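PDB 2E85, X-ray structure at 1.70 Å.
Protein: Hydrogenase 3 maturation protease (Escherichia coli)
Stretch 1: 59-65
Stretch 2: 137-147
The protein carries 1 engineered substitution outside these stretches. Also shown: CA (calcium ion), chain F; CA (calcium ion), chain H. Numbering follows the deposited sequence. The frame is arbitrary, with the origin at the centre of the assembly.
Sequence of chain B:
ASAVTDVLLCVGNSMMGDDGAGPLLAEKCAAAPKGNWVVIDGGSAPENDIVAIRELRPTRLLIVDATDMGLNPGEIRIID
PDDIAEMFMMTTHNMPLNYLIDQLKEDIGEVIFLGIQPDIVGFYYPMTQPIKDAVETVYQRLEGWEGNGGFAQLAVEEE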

# COMPACT_ATOMS: atom_id res chain seq x y z
N THR B 59 8.73 -16.09 9.71
CA THR B 59 10.17 -15.90 9.63
C THR B 59 10.60 -15.71 8.17
O THR B 59 11.66 -15.14 7.89
CB THR B 59 10.92 -17.11 10.25
OG1 THR B 59 10.41 -18.33 9.68
CG2 THR B 59 10.68 -17.16 11.76
N ARG B 60 9.80 -16.22 7.25
CA ARG B 60 10.12 -16.15 5.84
C ARG B 60 8.83 -16.02 5.04
O ARG B 60 7.87 -16.73 5.31
CB ARG B 60 10.89 -17.39 5.39
CG ARG B 60 11.04 -17.58 3.88
CD ARG B 60 12.08 -18.62 3.58
NE ARG B 60 11.69 -19.96 4.01
CZ ARG B 60 12.43 -21.06 3.82
NH1 ARG B 60 13.61 -20.97 3.20
NH2 ARG B 60 11.98 -22.23 4.22
N LEU B 61 8.82 -15.09 4.10
CA LEU B 61 7.67 -14.85 3.24
C LEU B 61 8.10 -14.97 1.76
O LEU B 61 9.02 -14.26 1.33
CB LEU B 61 7.13 -13.46 3.48
CG LEU B 61 6.00 -13.04 2.51
CD1 LEU B 61 4.74 -13.82 2.72
CD2 LEU B 61 5.75 -11.55 2.63
N LEU B 62 7.41 -15.83 1.02
CA LEU B 62 7.60 -15.99 -0.43
C LEU B 62 6.34 -15.45 -1.11
O LEU B 62 5.23 -15.84 -0.76
CB LEU B 62 7.75 -17.47 -0.80
CG LEU B 62 7.87 -17.85 -2.27
CD1 LEU B 62 8.99 -17.10 -3.05
CD2 LEU B 62 8.03 -19.33 -2.44
N ILE B 63 6.54 -14.59 -2.10
CA ILE B 63 5.42 -14.04 -2.86
C ILE B 63 5.59 -14.51 -4.28
O ILE B 63 6.68 -14.36 -4.85
CB ILE B 63 5.47 -12.50 -2.84
CG1 ILE B 63 5.39 -12.00 -1.40
CG2 ILE B 63 4.34 -11.89 -3.68
CD1 ILE B 63 5.80 -10.54 -1.20
N VAL B 64 4.53 -15.08 -4.85
CA VAL B 64 4.57 -15.60 -6.22
C VAL B 64 3.49 -14.89 -7.03
O VAL B 64 2.31 -14.89 -6.65
CB VAL B 64 4.31 -17.12 -6.26
CG1 VAL B 64 4.06 -17.61 -7.72
CG2 VAL B 64 5.46 -17.91 -5.53
N ASP B 65 3.88 -14.33 -8.17
CA ASP B 65 2.97 -13.52 -8.97
C ASP B 65 3.39 -13.61 -10.43
O ASP B 65 4.57 -13.53 -10.73
CB ASP B 65 3.04 -12.06 -8.50
CG ASP B 65 1.94 -11.17 -9.12
OD1 ASP B 65 1.04 -11.67 -9.80
OD2 ASP B 65 1.96 -9.95 -8.87
N THR B 137 6.94 -26.11 -11.61
CA THR B 137 8.34 -26.00 -11.23
C THR B 137 8.48 -25.36 -9.84
O THR B 137 9.21 -25.87 -8.99
CB THR B 137 9.16 -25.22 -12.30
OG1 THR B 137 9.08 -25.93 -13.54
CG2 THR B 137 10.62 -25.12 -11.89
N VAL B 138 7.77 -24.28 -9.60
CA VAL B 138 7.84 -23.56 -8.34
C VAL B 138 7.27 -24.47 -7.23
O VAL B 138 7.83 -24.58 -6.16
CB VAL B 138 7.11 -22.19 -8.43
CG1 VAL B 138 7.09 -21.53 -7.08
CG2 VAL B 138 7.84 -21.25 -9.42
N TYR B 139 6.18 -25.15 -7.54
CA TYR B 139 5.50 -26.01 -6.57
C TYR B 139 6.43 -27.10 -6.08
O TYR B 139 6.47 -27.38 -4.90
CB TYR B 139 4.23 -26.59 -7.20
CG TYR B 139 3.58 -27.71 -6.42
CD1 TYR B 139 2.82 -27.44 -5.27
CD2 TYR B 139 3.71 -29.03 -6.85
CE1 TYR B 139 2.22 -28.47 -4.57
CE2 TYR B 139 3.15 -30.06 -6.15
CZ TYR B 139 2.39 -29.77 -5.01
OH TYR B 139 1.80 -30.80 -4.31
N GLN B 140 7.20 -27.66 -7.00
CA GLN B 140 8.12 -28.75 -6.69
C GLN B 140 9.35 -28.27 -5.94
O GLN B 140 10.13 -29.09 -5.44
CB GLN B 140 8.51 -29.49 -7.97
CG GLN B 140 7.31 -30.25 -8.54
CD GLN B 140 6.86 -31.48 -7.72
OE1 GLN B 140 7.53 -31.91 -6.78
NE2 GLN B 140 5.73 -32.05 -8.11
N ARG B 141 9.54 -26.96 -5.85
CA ARG B 141 10.68 -26.48 -5.08
C ARG B 141 10.28 -26.04 -3.69
O ARG B 141 11.14 -25.72 -2.88
CB ARG B 141 11.45 -25.39 -5.81
CG ARG B 141 12.02 -25.99 -7.09
CD ARG B 141 13.38 -25.58 -7.46
NE ARG B 141 13.49 -25.81 -8.88
CZ ARG B 141 14.16 -25.03 -9.71
NH1 ARG B 141 14.84 -24.01 -9.21
NH2 ARG B 141 14.16 -25.30 -11.01
N LEU B 142 8.97 -26.02 -3.41
CA LEU B 142 8.50 -25.54 -2.09
C LEU B 142 8.99 -26.41 -0.93
O LEU B 142 9.32 -25.91 0.15
CB LEU B 142 6.97 -25.43 -2.05
CG LEU B 142 6.31 -24.35 -2.90
CD1 LEU B 142 4.79 -24.46 -2.84
CD2 LEU B 142 6.76 -22.91 -2.51
N GLU B 143 9.04 -27.72 -1.15
CA GLU B 143 9.50 -28.59 -0.09
C GLU B 143 11.02 -28.46 0.05
O GLU B 143 11.75 -28.61 -0.92
CB GLU B 143 9.12 -30.02 -0.38
CG GLU B 143 9.79 -31.00 0.56
CD GLU B 143 9.38 -32.40 0.27
OE1 GLU B 143 8.16 -32.64 0.13
OE2 GLU B 143 10.28 -33.28 0.19
N GLY B 144 11.49 -28.13 1.24
CA GLY B 144 12.92 -27.96 1.43
C GLY B 144 13.54 -26.72 0.79
O GLY B 144 14.76 -26.62 0.70
N TRP B 145 12.70 -25.78 0.34
CA TRP B 145 13.15 -24.48 -0.16
C TRP B 145 14.24 -23.85 0.70
O TRP B 145 14.08 -23.72 1.89
CB TRP B 145 11.97 -23.51 -0.20
CG TRP B 145 12.28 -22.21 -0.83
CD1 TRP B 145 13.04 -21.18 -0.32
CD2 TRP B 145 11.80 -21.75 -2.10
NE1 TRP B 145 13.07 -20.13 -1.20
CE2 TRP B 145 12.30 -20.45 -2.29
CE3 TRP B 145 10.97 -22.32 -3.07
CZ2 TRP B 145 12.04 -19.72 -3.45
CZ3 TRP B 145 10.70 -21.59 -4.20
CH2 TRP B 145 11.22 -20.29 -4.38
N GLU B 146 15.33 -23.44 0.06
CA GLU B 146 16.41 -22.76 0.76
C GLU B 146 16.86 -21.64 -0.13
O GLU B 146 16.88 -21.79 -1.36
CB GLU B 146 17.59 -23.71 1.03
CG GLU B 146 17.24 -24.96 1.89
CD GLU B 146 16.96 -24.66 3.37
OE1 GLU B 146 16.46 -23.56 3.71
OE2 GLU B 146 17.22 -25.55 4.21
N GLY B 147 17.21 -20.51 0.49
CA GLY B 147 17.65 -19.34 -0.25
C GLY B 147 16.60 -18.81 -1.21
O GLY B 147 15.49 -18.48 -0.79
CA CA F . -0.09 -10.67 -11.54
CA CA H . 8.30 -35.02 -0.09
O HOH W 1 13.01 -25.13 3.69
O HOH W 2 0.91 -8.57 -10.89
O HOH W 3 -1.07 -9.22 -9.83
O HOH W 4 -0.29 -9.13 -13.18
O HOH W 5 7.43 -35.89 1.48
O HOH W 6 8.63 -34.39 -2.32

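Three residues carry most of this contact: R60 and L62 on the strand, and W145 on the loop that follows the helix. In an extended strand, side chains alternate from one side of the backbone to the other, so R60, L62 and V64 direct their CA-to-CB bonds toward the second stretch, while L61 and I63 do not reach it. The three that do reach form a row, charged at R60 and apolar at L62 and V64.

L62 is buried, and its branched end suits a pocket lined by hydrocarbon. Its CD2 lies over one face of the W145 indole, 3.9 Å from the centroid of the six-membered ring and only 15° off the ring normal. This is CH-pi geometry, in which a weakly polarised methyl group meets the electron-rich face of the ring. The same methyl also packs against L142, with L62 CD2 and L142 CD2 3.8 Å apart. The CA-to-CB bond of L142 points sideways, yet the end of its side chain comes nearer and so completes the contact.

W145 suits its place because it offers both a broad apolar face and a polar edge. While L62 takes the face, R60 NH1 sits at the edge, near the ring plane and 3.6 Å from W145 CD1; this is not a cation stacked over the ring. The indole nitrogen is satisfied within its own stretch, W145 NE1 donating to G147 O at 3.0 Å. A type II turn running from L142 ends at W145, and G144 within it has a positive phi, which by itself favours glycine; the hydrogen bond from W145 N to L142 O across the turn is weak at 3.4 Å.

R60 is long enough to span the more open end of the contact, where a charged group can remain partly exposed. Its NH1 donates to the backbone oxygen of W145, with R60 NH1 and W145 O 3.1 Å apart. A water reinforces the link, accepting from R60 NH2 at 3.1 Å and donating to W145 O at 2.5 Å. E146 adds a long salt bridge, R60 NH1 to E146 OE1 at 3.9 Å. Both W145 O and E146 OE1 lie at the edge of the guanidinium, near its plane, where its N-H groups point.

At the other end, V64 and V138 meet more loosely, with V64 CG2 and V138 CG1 4.3 Å apart; these compact side chains extend the apolar packing where the backbones come nearest in the register, V64 CA and V138 CA being 8.9 Å apart.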